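Long-range contacts in endo-xylogalacturonan hydrolase A (Aspergillus tubingensis, PDB 4C2L), which cleaves the xylose-substituted galacturonan backbone of xylogalacturonan, a component of the hairy regions of pectin: residues Y336-A341 against K366-C371; G330-K335 against F358-P363; I72-L77 against L102-L107; G111-N116 against S147-K152. All coordinates share one frame; numbering follows the deposited sequence.

Contact 1. Residues Y336-A341 against K366-C371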
loop_
_atom_site.group_PDB
_atom_site.type_symbol
_atom_site.label_atom_id
_atom_site.label_comp_id
_atom_site.label_asym_id
_atom_site.label_seq_id
_atom_site.Cartn_x
_atom_site.Cartn_y
_atom_site.Cartn_z
ATOM N N TYR A 336 4.751 2.470 23.480
ATOM C CA TYR A 336 3.568 3.068 24.115
ATOM C C TYR A 336 3.062 2.285 25.322
ATOM O O TYR A 336 2.062 2.667 25.941
ATOM C CB TYR A 336 2.437 3.237 23.098
ATOM C CG TYR A 336 2.764 4.189 21.976
ATOM C CD1 TYR A 336 3.049 5.532 22.233
ATOM C CD2 TYR A 336 2.774 3.751 20.650
ATOM C CE1 TYR A 336 3.338 6.415 21.196
ATOM C CE2 TYR A 336 3.059 4.626 19.610
ATOM C CZ TYR A 336 3.341 5.947 19.885
ATOM O OH TYR A 336 3.624 6.808 18.848
ATOM N N ASP A 337 3.753 1.194 25.648
ATOM C CA ASP A 337 3.455 0.383 26.820
ATOM C C ASP A 337 3.034 1.312 27.972
ATOM O O ASP A 337 3.766 2.240 28.313
ATOM C CB ASP A 337 4.706 -0.431 27.179
ATOM C CG ASP A 337 4.426 -1.562 28.154
ATOM O OD1 ASP A 337 3.495 -1.441 28.977
ATOM O OD2 ASP A 337 5.139 -2.590 28.095
ATOM N N PRO A 338 1.854 1.073 28.585
ATOM C CA PRO A 338 0.919 -0.060 28.534
ATOM C C PRO A 338 -0.172 -0.005 27.445
ATOM O O PRO A 338 -0.976 -0.932 27.338
ATOM C CB PRO A 338 0.245 0.018 29.903
ATOM C CG PRO A 338 0.180 1.481 30.169
ATOM C CD PRO A 338 1.428 2.080 29.578
ATOM N N VAL A 339 -0.178 1.066 26.659
ATOM C CA VAL A 339 -1.219 1.289 25.655
ATOM C C VAL A 339 -0.962 0.423 24.420
ATOM O O VAL A 339 0.126 0.484 23.839
ATOM C CB VAL A 339 -1.297 2.785 25.265
ATOM C CG1 VAL A 339 -2.385 3.016 24.222
ATOM C CG2 VAL A 339 -1.554 3.641 26.504
ATOM N N VAL A 340 -1.958 -0.372 24.034
ATOM C CA VAL A 340 -1.851 -1.245 22.852
ATOM C C VAL A 340 -2.712 -0.748 21.681
ATOM O O VAL A 340 -2.588 -1.247 20.556
ATOM C CB VAL A 340 -2.218 -2.703 23.184
ATOM C CG1 VAL A 340 -1.299 -3.250 24.278
ATOM C CG2 VAL A 340 -3.685 -2.818 23.604
ATOM N N ALA A 341 -3.587 0.216 21.955
ATOM C CA ALA A 341 -4.453 0.795 20.912
ATOM C C ALA A 341 -4.858 2.210 21.283
ATOM O O ALA A 341 -5.064 2.505 22.453
ATOM C CB ALA A 341 -5.684 -0.075 20.697
ATOM N N LYS A 366 0.474 -5.631 30.344
ATOM C CA LYS A 366 -0.722 -4.783 30.379
ATOM C C LYS A 366 -1.325 -4.611 28.983
ATOM O O LYS A 366 -0.678 -4.959 27.985
ATOM C CB LYS A 366 -0.400 -3.437 31.015
ATOM C CG LYS A 366 -0.190 -3.555 32.517
ATOM C CD LYS A 366 0.534 -2.350 33.080
ATOM C CE LYS A 366 0.699 -2.490 34.584
ATOM N NZ LYS A 366 1.186 -1.214 35.180
ATOM N N SER A 367 -2.557 -4.094 28.915
ATOM C CA SER A 367 -3.271 -3.954 27.632
ATOM C C SER A 367 -4.293 -2.814 27.628
ATOM O O SER A 367 -5.499 -3.014 27.421
ATOM C CB SER A 367 -3.943 -5.271 27.249
ATOM O OG SER A 367 -4.808 -5.693 28.291
ATOM N N GLU A 368 -3.800 -1.611 27.845
ATOM C CA GLU A 368 -4.644 -0.445 27.910
ATOM C C GLU A 368 -5.064 0.003 26.503
ATOM O O GLU A 368 -4.266 -0.016 25.569
ATOM C CB GLU A 368 -3.862 0.644 28.620
ATOM C CG GLU A 368 -4.617 1.901 28.977
ATOM C CD GLU A 368 -3.776 2.817 29.847
ATOM O OE1 GLU A 368 -3.166 2.320 30.819
ATOM O OE2 GLU A 368 -3.718 4.026 29.550
ATOM N N VAL A 369 -6.334 0.370 26.361
ATOM C CA VAL A 369 -6.850 0.917 25.108
ATOM C C VAL A 369 -7.329 2.339 25.393
ATOM O O VAL A 369 -8.266 2.547 26.187
ATOM C CB VAL A 369 -7.992 0.039 24.541
ATOM C CG1 VAL A 369 -8.609 0.671 23.291
ATOM C CG2 VAL A 369 -7.497 -1.372 24.243
ATOM N N LEU A 370 -6.686 3.318 24.771
ATOM C CA LEU A 370 -7.109 4.702 24.900
ATOM C C LEU A 370 -8.270 4.949 23.951
ATOM O O LEU A 370 -8.232 4.498 22.802
ATOM C CB LEU A 370 -5.972 5.665 24.575
ATOM C CG LEU A 370 -4.733 5.590 25.473
ATOM C CD1 LEU A 370 -3.803 6.716 25.073
ATOM C CD2 LEU A 370 -5.120 5.683 26.951
ATOM N N CYS A 371 -9.306 5.639 24.440
ATOM C CA CYS A 371 -10.507 5.884 23.627
ATOM C C CYS A 371 -11.016 7.305 23.755
ATOM O O CYS A 371 -10.945 7.910 24.832
ATOM C CB CYS A 371 -11.648 4.964 24.049
ATOM S SG CYS A 371 -11.344 3.191 23.952
#
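A beta bulge between two parallel strands of the GH28 beta-helix pairs Val339 with Glu368 and Ala341 with Val369, leaving Val340 as the extra residue on one side. Val340 takes a nearly helical backbone (psi -12°), so both its own N and that of Ala341 turn toward Glu368 O. The carbonyl accepts a nearly straight hydrogen bond of 2.8 Å from Val340 N, while the buried Ala341 N has no partner. Before the bulge Glu368 N donates to Pro338 O, arriving above the carbonyl plane, and after it Leu370 N donates to Ala341 O at 2.9 Å.

Val339 and Glu368 share the more exposed face. With CG anti to the backbone N (chi1 -172°) and an extended chain, Glu368 runs beside Pro338 in the same direction, and its OE1 comes to 3.5 Å from Pro338 CG. The rigid proline, entered through a cis peptide, also offers CB to Lys366 CB at 3.7 Å; beyond CD the lysine no longer touches it. Val339 lays its two methyls against Leu370, the side chains crossing at about a right angle with CG1 3.7 Å from Leu370 CG.

Ala341 and Val369 lie on the buried face, where the small alanine CB meets Val369 CG1 at 4.0 Å. Val340 CG2 also touches Val369 CG2, an ordinary van der Waals contact that suits apolar residues inside. The neighbouring strand 383-384 continues the sheet beyond Glu368 and Leu370. Parallel strands in successive turns, apolar within and mixed without, are typical of the right-handed parallel beta-helix.

Contact 2. Residues G330-K335 against F358-P363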
loop_
_atom_site.group_PDB
_atom_site.type_symbol
_atom_site.label_atom_id
_atom_site.label_comp_id
_atom_site.label_asym_id
_atom_site.label_seq_id
_atom_site.Cartn_x
_atom_site.Cartn_y
_atom_site.Cartn_z
ATOM N N GLY A 330 -0.817 -11.228 19.912
ATOM C CA GLY A 330 0.577 -10.850 19.917
ATOM C C GLY A 330 0.917 -9.797 20.941
ATOM O O GLY A 330 0.157 -9.557 21.888
ATOM N N THR A 331 2.069 -9.167 20.736
ATOM C CA THR A 331 2.672 -8.274 21.703
ATOM C C THR A 331 3.115 -7.024 20.976
ATOM O O THR A 331 3.768 -7.107 19.929
ATOM C CB THR A 331 3.909 -8.940 22.364
ATOM O OG1 THR A 331 3.566 -10.270 22.774
ATOM C CG2 THR A 331 4.376 -8.160 23.573
ATOM N N THR A 332 2.768 -5.870 21.538
ATOM C CA THR A 332 3.228 -4.596 21.009
ATOM C C THR A 332 4.673 -4.319 21.438
ATOM O O THR A 332 5.260 -5.077 22.211
ATOM C CB THR A 332 2.325 -3.424 21.441
ATOM O OG1 THR A 332 2.164 -3.432 22.869
ATOM C CG2 THR A 332 0.943 -3.512 20.766
ATOM N N SER A 333 5.227 -3.228 20.926
ATOM C CA SER A 333 6.555 -2.768 21.293
ATOM C C SER A 333 6.549 -2.082 22.662
ATOM O O SER A 333 5.489 -1.868 23.255
ATOM C CB SER A 333 7.051 -1.771 20.248
ATOM O OG SER A 333 6.396 -0.526 20.411
ATOM N N ASP A 334 7.740 -1.710 23.129
ATOM C CA ASP A 334 7.915 -0.923 24.355
ATOM C C ASP A 334 7.384 0.494 24.233
ATOM O O ASP A 334 7.134 1.145 25.240
ATOM C CB ASP A 334 9.408 -0.801 24.703
ATOM C CG ASP A 334 10.030 -2.114 25.093
ATOM O OD1 ASP A 334 9.335 -2.975 25.677
ATOM O OD2 ASP A 334 11.241 -2.281 24.823
ATOM N N LYS A 335 7.224 0.980 23.004
ATOM C CA LYS A 335 7.086 2.409 22.783
ATOM C C LYS A 335 5.941 3.057 23.565
ATOM O O LYS A 335 6.137 4.087 24.205
ATOM C CB LYS A 335 6.927 2.723 21.298
ATOM C CG LYS A 335 6.849 4.212 21.035
ATOM C CD LYS A 335 6.816 4.517 19.554
ATOM C CE LYS A 335 6.887 6.017 19.340
ATOM N NZ LYS A 335 6.881 6.305 17.884
ATOM N N PHE A 358 -9.647 -9.701 21.081
ATOM C CA PHE A 358 -8.516 -8.793 21.088
ATOM C C PHE A 358 -7.601 -9.207 22.231
ATOM O O PHE A 358 -7.837 -8.846 23.381
ATOM C CB PHE A 358 -9.014 -7.363 21.280
ATOM C CG PHE A 358 -7.977 -6.308 21.035
ATOM C CD1 PHE A 358 -7.653 -5.916 19.743
ATOM C CD2 PHE A 358 -7.352 -5.679 22.104
ATOM C CE1 PHE A 358 -6.709 -4.928 19.520
ATOM C CE2 PHE A 358 -6.406 -4.686 21.893
ATOM C CZ PHE A 358 -6.084 -4.310 20.596
ATOM N N ASP A 359 -6.567 -9.977 21.906
ATOM C CA ASP A 359 -5.735 -10.623 22.925
ATOM C C ASP A 359 -4.323 -10.057 22.956
ATOM O O ASP A 359 -3.394 -10.709 23.416
ATOM C CB ASP A 359 -5.692 -12.135 22.688
ATOM C CG ASP A 359 -7.044 -12.807 22.921
ATOM O OD1 ASP A 359 -7.924 -12.198 23.572
ATOM O OD2 ASP A 359 -7.233 -13.951 22.449
ATOM N N VAL A 360 -4.178 -8.828 22.490
ATOM C CA VAL A 360 -2.882 -8.177 22.397
ATOM C C VAL A 360 -2.442 -7.561 23.722
ATOM O O VAL A 360 -3.228 -6.908 24.414
ATOM C CB VAL A 360 -2.894 -7.116 21.269
ATOM C CG1 VAL A 360 -1.512 -6.512 21.087
ATOM C CG2 VAL A 360 -3.346 -7.760 19.970
ATOM N N LYS A 361 -1.179 -7.781 24.077
ATOM C CA LYS A 361 -0.608 -7.214 25.292
ATOM C C LYS A 361 0.640 -6.408 24.988
ATOM O O LYS A 361 1.320 -6.665 23.993
ATOM C CB LYS A 361 -0.274 -8.339 26.282
ATOM C CG LYS A 361 -1.505 -8.981 26.909
ATOM C CD LYS A 361 -1.154 -10.247 27.679
ATOM C CE LYS A 361 -2.196 -10.549 28.750
ATOM N NZ LYS A 361 -3.597 -10.432 28.252
ATOM N N ALA A 362 0.936 -5.436 25.845
ATOM C CA ALA A 362 2.203 -4.724 25.815
ATOM C C ALA A 362 3.280 -5.646 26.441
ATOM O O ALA A 362 2.929 -6.660 27.030
ATOM C CB ALA A 362 2.076 -3.414 26.569
ATOM N N PRO A 363 4.576 -5.327 26.265
ATOM C CA PRO A 363 5.634 -6.164 26.860
ATOM C C PRO A 363 5.487 -6.383 28.380
ATOM O O PRO A 363 5.782 -7.474 28.870
ATOM C CB PRO A 363 6.904 -5.379 26.531
ATOM C CG PRO A 363 6.582 -4.777 25.190
ATOM C CD PRO A 363 5.151 -4.320 25.350
HETATM O O HOH W 1 -1.576 -12.925 22.143
#
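Thr332 and Pro363 meet in the tight half of this contact. The puckered Pro363 ring, though exposed, packs closely: it sets CD against two carbonyl oxygens, 3.2 Å from Thr332 O and equally near Ser333 O, and Asp334 OD1 lies 3.3 Å from its CG. Thr332 OG1, set between its backbone N and carbonyl carbon (chi1 52°), stands 3.2 Å from Ala362 CA. That torsion leaves CG2 beside the backbone N, where it crosses Val360 at about a right angle and touches CG1 at 3.9 Å. Small or branched groups suit the buried part formed by Thr332, Val360 and Ala362, which Val340 also covers.

Two backbone bonds hold the chains together, Lys361 N to Gly330 O at 3.1 Å and Thr332 N to Lys361 O at 3.0 Å, around a single bridge between Thr331 and Lys361. In the parallel beta-helix this is a corner: the chain turns at Gly330, whose backbone angles (phi 113°, psi -162°) leave no room for a side chain beside the preceding carbonyl, which suits glycine. Ser333 OG then accepts from Lys335 N in an ST turn and also bonds Asp295.

Thr331, Asp359 and Lys361 form the looser, exposed side. The lysine amine lies outside the contact, and a water bridges Gly330 N (2.9 Å) to Asp359 O.

Contact 3. Residues I72-L77 against L102-L107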
loop_
_atom_site.group_PDB
_atom_site.type_symbol
_atom_site.label_atom_id
_atom_site.label_comp_id
_atom_site.label_asym_id
_atom_site.label_seq_id
_atom_site.Cartn_x
_atom_site.Cartn_y
_atom_site.Cartn_z
ATOM N N ILE A 72 2.744 -11.281 -19.879
ATOM C CA ILE A 72 4.123 -10.812 -19.769
ATOM C C ILE A 72 4.845 -11.649 -18.712
ATOM O O ILE A 72 4.603 -11.505 -17.508
ATOM C CB ILE A 72 4.177 -9.311 -19.394
ATOM C CG1 ILE A 72 3.332 -8.493 -20.377
ATOM C CG2 ILE A 72 5.610 -8.812 -19.351
ATOM C CD1 ILE A 72 3.170 -7.022 -20.004
ATOM N N GLN A 73 5.724 -12.527 -19.172
ATOM C CA GLN A 73 6.423 -13.459 -18.277
ATOM C C GLN A 73 7.800 -12.923 -17.939
ATOM O O GLN A 73 8.719 -12.904 -18.768
ATOM C CB GLN A 73 6.483 -14.864 -18.894
ATOM C CG GLN A 73 5.101 -15.349 -19.306
ATOM C CD GLN A 73 5.103 -16.717 -19.969
ATOM O OE1 GLN A 73 6.165 -17.333 -20.174
ATOM N NE2 GLN A 73 3.911 -17.189 -20.329
ATOM N N VAL A 74 7.938 -12.458 -16.706
ATOM C CA VAL A 74 9.193 -11.878 -16.252
ATOM C C VAL A 74 9.935 -12.954 -15.478
ATOM O O VAL A 74 9.551 -13.278 -14.345
ATOM C CB VAL A 74 8.939 -10.643 -15.361
ATOM C CG1 VAL A 74 10.257 -9.971 -14.974
ATOM C CG2 VAL A 74 7.985 -9.661 -16.056
ATOM N N GLU A 75 10.972 -13.537 -16.087
ATOM C CA GLU A 75 11.783 -14.540 -15.373
ATOM C C GLU A 75 13.177 -14.025 -15.050
ATOM O O GLU A 75 13.898 -14.619 -14.250
ATOM C CB GLU A 75 11.861 -15.860 -16.161
ATOM C CG GLU A 75 10.532 -16.308 -16.753
ATOM C CD GLU A 75 9.448 -16.539 -15.703
ATOM O OE1 GLU A 75 9.773 -16.651 -14.509
ATOM O OE2 GLU A 75 8.274 -16.613 -16.080
ATOM N N GLY A 76 13.543 -12.896 -15.655
ATOM C CA GLY A 76 14.835 -12.281 -15.410
ATOM C C GLY A 76 14.710 -11.030 -14.567
ATOM O O GLY A 76 13.713 -10.827 -13.859
ATOM N N LEU A 77 15.725 -10.181 -14.674
ATOM C CA LEU A 77 15.809 -8.946 -13.908
ATOM C C LEU A 77 15.460 -7.766 -14.810
ATOM O O LEU A 77 16.030 -7.630 -15.890
ATOM C CB LEU A 77 17.241 -8.772 -13.385
ATOM C CG LEU A 77 17.576 -7.435 -12.675
ATOM C CD1 LEU A 77 16.625 -7.188 -11.497
ATOM C CD2 LEU A 77 19.031 -7.420 -12.231
ATOM N N LEU A 102 -4.431 -8.396 -18.550
ATOM C CA LEU A 102 -2.994 -8.426 -18.464
ATOM C C LEU A 102 -2.602 -9.457 -17.430
ATOM O O LEU A 102 -3.238 -9.569 -16.383
ATOM C CB LEU A 102 -2.444 -7.050 -18.063
ATOM C CG LEU A 102 -1.045 -7.085 -17.435
ATOM C CD1 LEU A 102 0.018 -7.136 -18.518
ATOM C CD2 LEU A 102 -0.784 -5.939 -16.474
ATOM N N LYS A 103 -1.558 -10.209 -17.738
ATOM C CA LYS A 103 -0.870 -10.999 -16.724
ATOM C C LYS A 103 0.572 -10.520 -16.711
ATOM O O LYS A 103 1.258 -10.568 -17.733
ATOM C CB LYS A 103 -0.932 -12.494 -17.041
ATOM C CG LYS A 103 -2.339 -13.009 -17.316
ATOM C CD LYS A 103 -2.306 -14.487 -17.692
ATOM C CE LYS A 103 -3.621 -14.939 -18.319
ATOM N NZ LYS A 103 -3.680 -14.544 -19.756
ATOM N N LEU A 104 1.016 -10.028 -15.567
ATOM C CA LEU A 104 2.402 -9.631 -15.393
ATOM C C LEU A 104 2.918 -10.551 -14.322
ATOM O O LEU A 104 2.574 -10.405 -13.139
ATOM C CB LEU A 104 2.512 -8.162 -14.957
ATOM C CG LEU A 104 3.909 -7.600 -14.640
ATOM C CD1 LEU A 104 4.797 -7.567 -15.875
ATOM C CD2 LEU A 104 3.815 -6.191 -14.063
ATOM N N ARG A 105 3.715 -11.524 -14.726
ATOM C CA ARG A 105 3.973 -12.623 -13.791
ATOM C C ARG A 105 5.311 -13.274 -13.977
ATOM O O ARG A 105 5.866 -13.251 -15.066
ATOM C CB ARG A 105 2.861 -13.652 -13.917
ATOM C CG ARG A 105 2.677 -14.222 -15.316
ATOM C CD ARG A 105 1.502 -15.193 -15.289
ATOM N NE ARG A 105 1.305 -15.832 -16.576
ATOM C CZ ARG A 105 0.600 -16.946 -16.741
ATOM N NH1 ARG A 105 0.052 -17.545 -15.683
ATOM N NH2 ARG A 105 0.458 -17.457 -17.950
ATOM N N SER A 106 5.840 -13.847 -12.904
ATOM C CA SER A 106 6.987 -14.722 -13.026
ATOM C C SER A 106 6.478 -16.136 -12.821
ATOM O O SER A 106 5.902 -16.438 -11.776
ATOM C CB SER A 106 8.073 -14.398 -11.998
ATOM O OG SER A 106 9.134 -15.343 -12.121
ATOM N N LEU A 107 6.627 -16.975 -13.839
ATOM C CA LEU A 107 6.165 -18.363 -13.736
ATOM C C LEU A 107 7.220 -19.259 -13.089
ATOM O O LEU A 107 6.896 -20.327 -12.569
ATOM C CB LEU A 107 5.698 -18.901 -15.097
ATOM C CG LEU A 107 4.377 -18.332 -15.639
ATOM C CD1 LEU A 107 4.063 -18.885 -17.030
ATOM C CD2 LEU A 107 3.221 -18.607 -14.670
#
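Glu75 reaches Ser106 and Leu107 because its chain folds back at chi2 (-60°), carrying CD toward the end of the neighbouring strand, while Ser106 OG stands anti to its own backbone N (chi1 177°) and faces the carboxylate. Ser106 OG donates to Glu75 OE1 at 2.8 Å, coming from above the carboxylate plane. Leu107 N donates to the syn lone pair of Glu75 OE2, also at 2.8 Å. Thr108 OG1 is a further partner of OE1, and Ser106 OG in turn bonds Gly111 N.

Upstream, strands 70-74 and 102-105 run parallel. Ile72 N bonds Lys103 O at 2.7 Å, Arg105 N bonds Ile72 O, and Val74 N closes the series on Arg105 O at 2.8 Å. On the buried face Ile72 CD1 presses on Leu102 CD1 at 3.5 Å, tighter than usual, and Leu104 CD1 fits against both Ile72 CG2 and Val74 CG2; branched aliphatic chains suit this interior.

The other face is polar. The Arg105 guanidinium lies between Lys103 CD, over the centre of one face, and Leu107 CD2 near the rim of the other, and forms a salt bridge with Asp71. Gln73 NE2 touches Leu107 CD1 at 3.7 Å and bonds Asp71 too. Three donors grip the buried Glu75 carboxylate, which would favour its ionised form although Glu52 lies close by; the bonds tie the end of one strand to the turn after the next.

Contact 4. Residues G111-N116 against S147-K152. With SO4 (sulfate ion), chain G.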
loop_
_atom_site.group_PDB
_atom_site.type_symbol
_atom_site.label_atom_id
_atom_site.label_comp_id
_atom_site.label_asym_id
_atom_site.label_seq_id
_atom_site.Cartn_x
_atom_site.Cartn_y
_atom_site.Cartn_z
ATOM N N GLY A 111 11.735 -13.962 -11.384
ATOM C CA GLY A 111 11.614 -12.591 -11.925
ATOM C C GLY A 111 11.736 -11.509 -10.864
ATOM O O GLY A 111 11.145 -11.609 -9.784
ATOM N N VAL A 112 12.481 -10.452 -11.182
ATOM C CA VAL A 112 12.682 -9.351 -10.248
ATOM C C VAL A 112 12.513 -8.031 -10.994
ATOM O O VAL A 112 13.073 -7.858 -12.087
ATOM C CB VAL A 112 14.104 -9.400 -9.622
ATOM C CG1 VAL A 112 14.330 -8.196 -8.714
ATOM C CG2 VAL A 112 14.303 -10.689 -8.827
ATOM N N ILE A 113 11.730 -7.116 -10.421
ATOM C CA ILE A 113 11.642 -5.748 -10.937
ATOM C C ILE A 113 12.354 -4.903 -9.891
ATOM O O ILE A 113 11.899 -4.802 -8.749
ATOM C CB ILE A 113 10.175 -5.280 -11.126
ATOM C CG1 ILE A 113 9.430 -6.230 -12.075
ATOM C CG2 ILE A 113 10.130 -3.836 -11.640
ATOM C CD1 ILE A 113 7.917 -6.025 -12.102
ATOM N N ASP A 114 13.469 -4.304 -10.287
ATOM C CA ASP A 114 14.316 -3.540 -9.383
ATOM C C ASP A 114 14.116 -2.053 -9.672
ATOM O O ASP A 114 14.589 -1.562 -10.699
ATOM C CB ASP A 114 15.790 -3.950 -9.607
ATOM C CG ASP A 114 16.772 -3.266 -8.641
ATOM O OD1 ASP A 114 16.379 -2.378 -7.863
ATOM O OD2 ASP A 114 17.976 -3.635 -8.663
ATOM N N GLY A 115 13.452 -1.339 -8.757
ATOM C CA GLY A 115 13.240 0.104 -8.896
ATOM C C GLY A 115 14.450 0.980 -8.672
ATOM O O GLY A 115 14.400 2.179 -8.966
ATOM N N ASN A 116 15.534 0.395 -8.150
ATOM C CA ASN A 116 16.818 1.076 -8.003
ATOM C C ASN A 116 16.656 2.385 -7.233
ATOM O O ASN A 116 17.161 3.435 -7.636
ATOM C CB ASN A 116 17.435 1.310 -9.396
ATOM C CG ASN A 116 18.941 1.513 -9.369
ATOM O OD1 ASN A 116 19.589 1.455 -8.317
ATOM N ND2 ASN A 116 19.516 1.742 -10.559
ATOM N N SER A 147 1.710 -11.411 -10.416
ATOM C CA SER A 147 2.007 -12.560 -9.561
ATOM C C SER A 147 3.400 -13.142 -9.694
ATOM O O SER A 147 4.036 -13.048 -10.741
ATOM C CB SER A 147 0.989 -13.669 -9.828
ATOM O OG SER A 147 1.158 -14.221 -11.128
ATOM N N GLY A 148 3.863 -13.741 -8.604
ATOM C CA GLY A 148 5.043 -14.572 -8.605
ATOM C C GLY A 148 6.369 -13.866 -8.571
ATOM O O GLY A 148 7.414 -14.514 -8.522
ATOM N N LEU A 149 6.362 -12.542 -8.561
ATOM C CA LEU A 149 7.627 -11.849 -8.747
ATOM C C LEU A 149 8.051 -11.076 -7.522
ATOM O O LEU A 149 7.277 -10.930 -6.576
ATOM C CB LEU A 149 7.567 -10.969 -9.994
ATOM C CG LEU A 149 6.392 -10.028 -10.119
ATOM C CD1 LEU A 149 6.716 -8.782 -9.306
ATOM C CD2 LEU A 149 6.182 -9.698 -11.588
ATOM N N ARG A 150 9.291 -10.614 -7.542
ATOM C CA ARG A 150 9.835 -9.767 -6.503
ATOM C C ARG A 150 9.896 -8.334 -7.024
ATOM O O ARG A 150 10.336 -8.096 -8.157
ATOM C CB ARG A 150 11.244 -10.230 -6.166
ATOM C CG ARG A 150 11.971 -9.352 -5.165
ATOM C CD ARG A 150 13.344 -9.912 -4.817
ATOM N NE ARG A 150 14.034 -8.991 -3.925
ATOM C CZ ARG A 150 15.357 -8.867 -3.835
ATOM N NH1 ARG A 150 16.159 -9.624 -4.585
ATOM N NH2 ARG A 150 15.874 -7.985 -2.986
ATOM N N GLN A 151 9.473 -7.394 -6.179
ATOM C CA GLN A 151 9.687 -5.978 -6.436
ATOM C C GLN A 151 10.698 -5.498 -5.420
ATOM O O GLN A 151 10.491 -5.656 -4.210
ATOM C CB GLN A 151 8.376 -5.198 -6.300
ATOM C CG GLN A 151 7.351 -5.551 -7.374
ATOM C CD GLN A 151 6.002 -4.911 -7.088
ATOM O OE1 GLN A 151 5.661 -4.667 -5.937
ATOM N NE2 GLN A 151 5.233 -4.646 -8.124
ATOM N N LYS A 152 11.786 -4.905 -5.911
ATOM C CA LYS A 152 12.943 -4.547 -5.094
ATOM C C LYS A 152 13.208 -3.041 -5.156
ATOM O O LYS A 152 13.278 -2.474 -6.247
ATOM C CB LYS A 152 14.170 -5.290 -5.651
ATOM C CG LYS A 152 15.484 -4.940 -4.977
ATOM C CD LYS A 152 16.611 -5.712 -5.655
ATOM C CE LYS A 152 17.966 -5.234 -5.158
ATOM N NZ LYS A 152 19.027 -6.078 -5.790
HETATM S S SO4 G . 19.387 -8.279 -3.037
HETATM O O1 SO4 G . 18.369 -8.270 -1.961
HETATM O O2 SO4 G . 18.789 -8.567 -4.364
HETATM O O3 SO4 G . 20.380 -9.330 -2.745
HETATM O O4 SO4 G . 20.046 -6.952 -3.063
HETATM O O HOH W 2 18.883 -6.194 -8.555
#
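Lys152 crosses Asp114 of the neighbouring strand obliquely, its chain extended from CB outward. CB rests 3.9 Å from Ile113 O, and CG passes Asp114 OD1. CD packs against Asp114 CG at 3.9 Å and, on its other flank, sits 3.5 Å above the Arg150 guanidinium plane, offset toward the rim. CE comes close to sulfate O4. At the tip, NZ hydrogen-bonds sulfate O2 at 2.9 Å and sulfate O4 as well, and a water links it to Asp114 OD2, with which it forms a long salt bridge of 3.9 Å.

Arg150 completes the anion site. Its extended chain lies beside Val112, pointing the same way, and the guanidinium meets the sulfate at its edge: NH1 bonds O2 at 2.8 Å and NH2 bonds O1 at 2.7 Å. NH2 also forms a salt bridge with Asp176 on the next strand.

Beneath these chains, parallel strands 112-114 and 150-152 of the beta-helix exchange backbone bonds from Arg150 N to Gly111 O, Ile113 N to Arg150 O, and Lys152 N to Ile113 O. Gly115 N then bonds Lys152 O at 2.8 Å, and Asp114 OD1 accepts from Asn116 N in an Asx turn that finishes the strand. On the opposite, buried face Ile113 CD1 touches both methyls of Leu149, which suits apolar residues inside the coil.

Two neighbouring cationic groups would attract an anion despite the aspartates beside them, and the sulfate, probably from the crystallisation liquor, takes that place; the sulfate and Asp114 would favour the protonated form of Lys152, against the repulsion of Arg150.

Contacts 3 and 4 are neighbours near the N-terminal end of the beta-helix and largely buried: strand 102-105 of contact 3 pairs with strand 142-152 of contact 4, and Gly76 O and Val112 N link the two through a probable hydrogen bond. Contacts 1 and 2 lie near the other end, their centres about 44 and 40 Å from that of contact 3, and are only partly buried; their segments alternate along the chain, and Asp337 of contact 1 packs on Ala362 and Pro363 of contact 2. All four share backbone bonds; contact 3 adds a buried carboxylate gripped by donors, contact 4 cations around a sulfate, and contacts 1 and 2 proline and aliphatic packing.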